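Local coordinates for natterin-like protein (Lethenteron camtschaticum, PDB 5ZU4) that probably recognises glycans through a jacalin-like lectin domain and forms membrane pores through an aerolysin-type module, at residues S71-K76 and R98-F103; K32-V37 and A64-F69. All coordinates share one frame; numbering follows the deposited sequence.

Contact 2 comes first along the chain. Strand 30-37 leads through 42-49 and 54-58, and the chain then returns as 65-68 to pair with 30-37, closing a Greek-key sheet of the lectin domain. Only after that does contact 1 open: the loop 71-74 runs into strand 75-82, and the chain continues through 89-96, an excursion that brings 98-100 back beside 71-74 before strand 101-105. The two closures follow in series and neither nest nor cross. The sheet 54-58/42-49/30-37/65-68 faces the sheet 101-105/89-96/75-82/114-117, with Phe-102 on Phe-67 at that interface; Arg-100 NH2 of contact 1 also reaches Glu-68 O of strand 65-68.

Contact 1. Residues S71-K76 and R98-F103; sequences SGEFIK and RSREFF
Glu-73 and Arg-100 form the salt bridge that holds the segment 71-76 to the turn 98-100. In the jacalin-like lectin domain this joins the loop leading into strand 75-82 to the connection between strands 89-96 and 101-105. Arg-100 grips the carboxylate side-on with two nitrogens: NH2 lies 3.0 Å from Glu-73 OE1, and NE lies 3.2 Å from Glu-73 OE2. The NE bond is the straighter, 167° at its hydrogen, with OE2 in the guanidinium plane, whereas OE1 sits well out of that plane. Each oxygen offers its syn lone pair. Glu-73 reaches across because its CG is anti to the backbone N (chi1 -177°) and the chain continues extended from there. Thr-96 OG1 also bonds OE2, and Glu-70 N bonds OE1; Arg-100 NH2 has a further acceptor in Glu-68 O.

A separate hydrogen bond runs to the backbone, from Arg-98 NH1 to Ser-71 O at 2.9 Å. This oxygen lies at the guanidinium edge, though the donor is tilted from the carbonyl plane. Arg-98 NH2 is held in turn by a salt bridge to Glu-70.

Packing fills in between the polar groups. Arg-98 bends at chi2 and lies over the stem of Glu-73: its CG is 3.6 Å from Glu-73 CG, and Glu-73 CB stands 4.0 Å above the centre of the guanidinium. At the far end Lys-76 NZ passes 3.6 Å from Ser-99 OG and is paired with Glu-170 of the second subunit.

The buried Glu-73 carboxylate thus receives two bonds at each oxygen, which fixes its rotation; with two arginines beside it, the charged form is probably stabilised. The tie combines the bidentate salt bridge, the bond to Ser-71 O and the stem packing of Arg-98.

Contact 2. Residues K32-V37 and A64-F69; sequences KLSVSV and AKEFEF
Lys-32 lies across the neighbouring strand toward Glu-66, with NZ 3.4 Å from Glu-66 OE1 in a long salt bridge. CG is anti to the backbone N (chi1 -175°) and every later torsion is extended, which carries the lysine stem past the carbonyl of Phe-67, with CG 3.5 Å from Phe-67 O, and sets CE 3.3 Å from Glu-66 OE1. The lysine also makes a cation-pi contact with Trp-48 on the adjoining strand, while Glu-68 OE1 stays beyond salt-bridge distance.

Glu-66 meets Lys-32 with its carboxylate and Ser-34 with its stem: CG rests 3.5 Å from Ser-34 OG, opposite it in a non-hydrogen-bonded pair. Further along, Ala-64 packs its methyl against two hydroxyls, CB being 3.6 Å from Ser-36 OG and 3.7 Å from Ser-34 OG.

The backbones of the two antiparallel strands, directed 168° apart, share four hydrogen bonds in the pairs Leu-33 with Phe-67 and Val-35 with Lys-65; Phe-67 N to Leu-33 O, 2.9 Å, is one of them. Leu-33 and Val-35 point to the other face, onto Phe-102 of strand 101-105.

The edge strand 65-68 of this jacalin-type sheet is therefore secured by backbone bonds, with a polar, charge-paired face set against a face of Leu-33, Val-35 and Phe-67, with Lys-65 at its margin, turned to the sheet of strand 101-105.

Contact 1. Residues S71-K76 and R98-F103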
loop_
_atom_site.group_PDB
_atom_site.type_symbol
_atom_site.label_atom_id
_atom_site.label_comp_id
_atom_site.label_asym_id
_atom_site.label_seq_id
_atom_site.Cartn_x
_atom_site.Cartn_y
_atom_site.Cartn_z
ATOM N N SER B 71 -9.806 0.355 -17.828
ATOM C CA SER B 71 -8.596 0.761 -17.123
ATOM C C SER B 71 -7.638 -0.413 -17.041
ATOM O O SER B 71 -8.001 -1.454 -16.499
ATOM C CB SER B 71 -8.948 1.196 -15.695
ATOM O OG SER B 71 -9.722 2.390 -15.702
ATOM N N GLY B 72 -6.434 -0.259 -17.596
ATOM C CA GLY B 72 -5.419 -1.337 -17.566
ATOM C C GLY B 72 -5.521 -2.392 -18.664
ATOM O O GLY B 72 -4.754 -3.350 -18.685
ATOM N N GLU B 73 -6.455 -2.208 -19.588
ATOM C CA GLU B 73 -6.593 -3.088 -20.736
ATOM C C GLU B 73 -5.796 -2.455 -21.882
ATOM O O GLU B 73 -5.969 -1.281 -22.175
ATOM C CB GLU B 73 -8.078 -3.200 -21.112
ATOM C CG GLU B 73 -8.394 -4.141 -22.264
ATOM C CD GLU B 73 -9.887 -4.224 -22.579
ATOM O OE1 GLU B 73 -10.658 -3.327 -22.134
ATOM O OE2 GLU B 73 -10.285 -5.193 -23.280
ATOM N N PHE B 74 -4.967 -3.236 -22.556
ATOM C CA PHE B 74 -4.198 -2.724 -23.680
ATOM C C PHE B 74 -4.421 -3.585 -24.896
ATOM O O PHE B 74 -5.168 -4.531 -24.822
ATOM C CB PHE B 74 -2.710 -2.598 -23.319
ATOM C CG PHE B 74 -2.087 -3.870 -22.819
ATOM C CD1 PHE B 74 -2.296 -4.305 -21.508
ATOM C CD2 PHE B 74 -1.265 -4.624 -23.659
ATOM C CE1 PHE B 74 -1.733 -5.493 -21.068
ATOM C CE2 PHE B 74 -0.682 -5.796 -23.219
ATOM C CZ PHE B 74 -0.926 -6.241 -21.928
ATOM N N ILE B 75 -3.783 -3.245 -26.018
ATOM C CA ILE B 75 -3.963 -3.981 -27.275
ATOM C C ILE B 75 -2.930 -5.104 -27.407
ATOM O O ILE B 75 -1.710 -4.869 -27.322
ATOM C CB ILE B 75 -3.939 -3.031 -28.487
ATOM C CG1 ILE B 75 -5.180 -2.136 -28.475
ATOM C CG2 ILE B 75 -3.903 -3.813 -29.804
ATOM C CD1 ILE B 75 -5.052 -0.912 -29.358
ATOM N N LYS B 76 -3.435 -6.324 -27.604
ATOM C CA LYS B 76 -2.603 -7.497 -27.838
ATOM C C LYS B 76 -2.184 -7.643 -29.299
ATOM O O LYS B 76 -1.089 -8.151 -29.591
ATOM C CB LYS B 76 -3.374 -8.745 -27.449
ATOM C CG LYS B 76 -2.640 -10.059 -27.630
ATOM C CD LYS B 76 -3.261 -11.169 -26.774
ATOM C CE LYS B 76 -4.643 -11.596 -27.259
ATOM N NZ LYS B 76 -5.315 -12.562 -26.334
ATOM N N ARG B 98 -7.353 -8.404 -22.493
ATOM C CA ARG B 98 -8.430 -9.170 -21.854
ATOM C C ARG B 98 -9.228 -9.996 -22.869
ATOM O O ARG B 98 -10.356 -10.374 -22.580
ATOM C CB ARG B 98 -9.409 -8.229 -21.124
ATOM C CG ARG B 98 -8.780 -7.106 -20.306
ATOM C CD ARG B 98 -8.606 -7.430 -18.832
ATOM N NE ARG B 98 -7.939 -6.342 -18.088
ATOM C CZ ARG B 98 -8.522 -5.228 -17.622
ATOM N NH1 ARG B 98 -7.792 -4.335 -16.955
ATOM N NH2 ARG B 98 -9.820 -4.981 -17.818
ATOM N N SER B 99 -8.656 -10.260 -24.050
ATOM C CA SER B 99 -9.311 -11.060 -25.087
ATOM C C SER B 99 -10.638 -10.509 -25.638
ATOM O O SER B 99 -11.383 -11.242 -26.267
ATOM C CB SER B 99 -9.502 -12.497 -24.591
ATOM O OG SER B 99 -8.253 -13.061 -24.249
ATOM N N ARG B 100 -10.920 -9.223 -25.416
ATOM C CA ARG B 100 -12.089 -8.572 -26.000
ATOM C C ARG B 100 -11.731 -8.175 -27.425
ATOM O O ARG B 100 -10.581 -7.837 -27.708
ATOM C CB ARG B 100 -12.533 -7.345 -25.197
ATOM C CG ARG B 100 -13.075 -7.650 -23.796
ATOM C CD ARG B 100 -14.048 -6.577 -23.303
ATOM N NE ARG B 100 -13.465 -5.228 -23.316
ATOM C CZ ARG B 100 -14.143 -4.085 -23.165
ATOM N NH1 ARG B 100 -15.463 -4.082 -22.993
ATOM N NH2 ARG B 100 -13.495 -2.918 -23.174
ATOM N N GLU B 101 -12.720 -8.220 -28.312
ATOM C CA GLU B 101 -12.487 -8.118 -29.745
ATOM C C GLU B 101 -13.288 -6.944 -30.329
ATOM O O GLU B 101 -14.392 -6.613 -29.859
ATOM C CB GLU B 101 -12.839 -9.452 -30.403
ATOM C CG GLU B 101 -12.181 -9.679 -31.759
ATOM C CD GLU B 101 -12.345 -11.111 -32.304
ATOM O OE1 GLU B 101 -12.058 -12.113 -31.573
ATOM O OE2 GLU B 101 -12.750 -11.225 -33.491
ATOM N N PHE B 102 -12.702 -6.276 -31.322
ATOM C CA PHE B 102 -13.386 -5.177 -32.018
ATOM C C PHE B 102 -13.056 -5.274 -33.481
ATOM O O PHE B 102 -11.884 -5.355 -33.818
ATOM C CB PHE B 102 -12.947 -3.812 -31.504
ATOM C CG PHE B 102 -13.557 -2.673 -32.267
ATOM C CD1 PHE B 102 -14.891 -2.325 -32.069
ATOM C CD2 PHE B 102 -12.824 -1.986 -33.229
ATOM C CE1 PHE B 102 -15.463 -1.279 -32.785
ATOM C CE2 PHE B 102 -13.393 -0.960 -33.960
ATOM C CZ PHE B 102 -14.714 -0.603 -33.736
ATOM N N PHE B 103 -14.080 -5.243 -34.339
ATOM C CA PHE B 103 -13.904 -5.491 -35.776
ATOM C C PHE B 103 -14.884 -4.619 -36.541
ATOM O O PHE B 103 -16.077 -4.675 -36.283
ATOM C CB PHE B 103 -14.099 -6.991 -36.065
ATOM C CG PHE B 103 -13.715 -7.440 -37.467
ATOM C CD1 PHE B 103 -12.696 -6.821 -38.206
ATOM C CD2 PHE B 103 -14.366 -8.544 -38.036
ATOM C CE1 PHE B 103 -12.367 -7.272 -39.477
ATOM C CE2 PHE B 103 -14.038 -8.998 -39.308
ATOM C CZ PHE B 103 -13.031 -8.364 -40.032
#

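Contact 2. Residues K32-V37 and A64-F69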
loop_
_atom_site.group_PDB
_atom_site.type_symbol
_atom_site.label_atom_id
_atom_site.label_comp_id
_atom_site.label_asym_id
_atom_site.label_seq_id
_atom_site.Cartn_x
_atom_site.Cartn_y
_atom_site.Cartn_z
ATOM N N LYS B 32 -11.221 5.388 -26.240
ATOM C CA LYS B 32 -12.376 4.918 -26.981
ATOM C C LYS B 32 -12.272 5.257 -28.470
ATOM O O LYS B 32 -11.762 6.315 -28.861
ATOM C CB LYS B 32 -13.624 5.530 -26.344
ATOM C CG LYS B 32 -14.974 5.093 -26.889
ATOM C CD LYS B 32 -16.055 5.881 -26.164
ATOM C CE LYS B 32 -17.437 5.465 -26.609
ATOM N NZ LYS B 32 -18.491 6.059 -25.738
ATOM N N LEU B 33 -12.770 4.326 -29.272
ATOM C CA LEU B 33 -12.787 4.387 -30.721
ATOM C C LEU B 33 -14.234 4.160 -31.174
ATOM O O LEU B 33 -14.974 3.352 -30.578
ATOM C CB LEU B 33 -11.921 3.266 -31.243
ATOM C CG LEU B 33 -11.716 3.124 -32.743
ATOM C CD1 LEU B 33 -10.966 4.293 -33.321
ATOM C CD2 LEU B 33 -10.946 1.858 -33.045
ATOM N N SER B 34 -14.646 4.880 -32.207
ATOM C CA SER B 34 -15.938 4.642 -32.859
ATOM C C SER B 34 -15.683 4.717 -34.339
ATOM O O SER B 34 -15.043 5.669 -34.807
ATOM C CB SER B 34 -16.999 5.668 -32.459
ATOM O OG SER B 34 -18.268 5.306 -32.998
ATOM N N VAL B 35 -16.158 3.707 -35.060
ATOM C CA VAL B 35 -15.831 3.538 -36.468
ATOM C C VAL B 35 -17.125 3.414 -37.284
ATOM O O VAL B 35 -18.018 2.623 -36.957
ATOM C CB VAL B 35 -14.925 2.315 -36.696
ATOM C CG1 VAL B 35 -14.538 2.186 -38.173
ATOM C CG2 VAL B 35 -13.684 2.400 -35.805
ATOM N N SER B 36 -17.214 4.236 -38.330
ATOM C CA SER B 36 -18.323 4.212 -39.269
ATOM C C SER B 36 -17.854 3.582 -40.599
ATOM O O SER B 36 -16.752 3.859 -41.113
ATOM C CB SER B 36 -18.922 5.614 -39.436
ATOM O OG SER B 36 -19.809 5.915 -38.351
ATOM N N VAL B 37 -18.685 2.691 -41.128
ATOM C CA VAL B 37 -18.298 1.886 -42.293
ATOM C C VAL B 37 -19.218 2.158 -43.479
ATOM O O VAL B 37 -20.460 2.190 -43.342
ATOM C CB VAL B 37 -18.215 0.378 -41.963
ATOM C CG1 VAL B 37 -16.999 0.126 -41.086
ATOM C CG2 VAL B 37 -19.475 -0.144 -41.276
ATOM N N ALA B 64 -22.248 3.285 -36.888
ATOM C CA ALA B 64 -21.111 3.461 -35.970
ATOM C C ALA B 64 -21.022 2.369 -34.921
ATOM O O ALA B 64 -21.961 2.171 -34.147
ATOM C CB ALA B 64 -21.199 4.819 -35.269
ATOM N N LYS B 65 -19.884 1.680 -34.892
ATOM C CA LYS B 65 -19.615 0.640 -33.912
ATOM C C LYS B 65 -18.495 1.164 -32.972
ATOM O O LYS B 65 -17.503 1.737 -33.433
ATOM C CB LYS B 65 -19.216 -0.641 -34.658
ATOM C CG LYS B 65 -19.828 -1.930 -34.123
ATOM C CD LYS B 65 -19.089 -3.166 -34.658
ATOM C CE LYS B 65 -19.419 -4.432 -33.865
ATOM N NZ LYS B 65 -18.193 -5.235 -33.570
ATOM N N GLU B 66 -18.667 0.990 -31.664
ATOM C CA GLU B 66 -17.769 1.571 -30.653
ATOM C C GLU B 66 -17.015 0.514 -29.868
ATOM O O GLU B 66 -17.445 -0.633 -29.793
ATOM C CB GLU B 66 -18.558 2.373 -29.620
ATOM C CG GLU B 66 -19.271 3.610 -30.130
ATOM C CD GLU B 66 -19.760 4.477 -28.988
ATOM O OE1 GLU B 66 -20.033 3.915 -27.901
ATOM O OE2 GLU B 66 -19.849 5.716 -29.166
ATOM N N PHE B 67 -15.909 0.934 -29.248
ATOM C CA PHE B 67 -15.215 0.126 -28.248
ATOM C C PHE B 67 -14.560 1.050 -27.226
ATOM O O PHE B 67 -13.752 1.879 -27.602
ATOM C CB PHE B 67 -14.147 -0.765 -28.900
ATOM C CG PHE B 67 -13.559 -1.784 -27.957
ATOM C CD1 PHE B 67 -12.502 -1.441 -27.102
ATOM C CD2 PHE B 67 -14.074 -3.086 -27.909
ATOM C CE1 PHE B 67 -11.974 -2.384 -26.220
ATOM C CE2 PHE B 67 -13.557 -4.029 -27.027
ATOM C CZ PHE B 67 -12.504 -3.679 -26.176
ATOM N N GLU B 68 -14.910 0.897 -25.947
ATOM C CA GLU B 68 -14.269 1.623 -24.859
ATOM C C GLU B 68 -13.354 0.668 -24.092
ATOM O O GLU B 68 -13.785 -0.416 -23.647
ATOM C CB GLU B 68 -15.304 2.241 -23.917
ATOM C CG GLU B 68 -14.717 3.000 -22.712
ATOM C CD GLU B 68 -15.588 4.167 -22.232
ATOM O OE1 GLU B 68 -16.836 4.072 -22.273
ATOM O OE2 GLU B 68 -15.017 5.198 -21.818
ATOM N N PHE B 69 -12.094 1.081 -23.935
ATOM C CA PHE B 69 -11.098 0.305 -23.160
ATOM C C PHE B 69 -11.360 0.394 -21.661
ATOM O O PHE B 69 -11.688 1.462 -21.135
ATOM C CB PHE B 69 -9.666 0.778 -23.460
ATOM C CG PHE B 69 -9.182 0.394 -24.841
ATOM C CD1 PHE B 69 -9.482 1.188 -25.947
ATOM C CD2 PHE B 69 -8.429 -0.765 -25.034
ATOM C CE1 PHE B 69 -9.027 0.834 -27.200
ATOM C CE2 PHE B 69 -7.985 -1.119 -26.292
ATOM C CZ PHE B 69 -8.287 -0.328 -27.366
#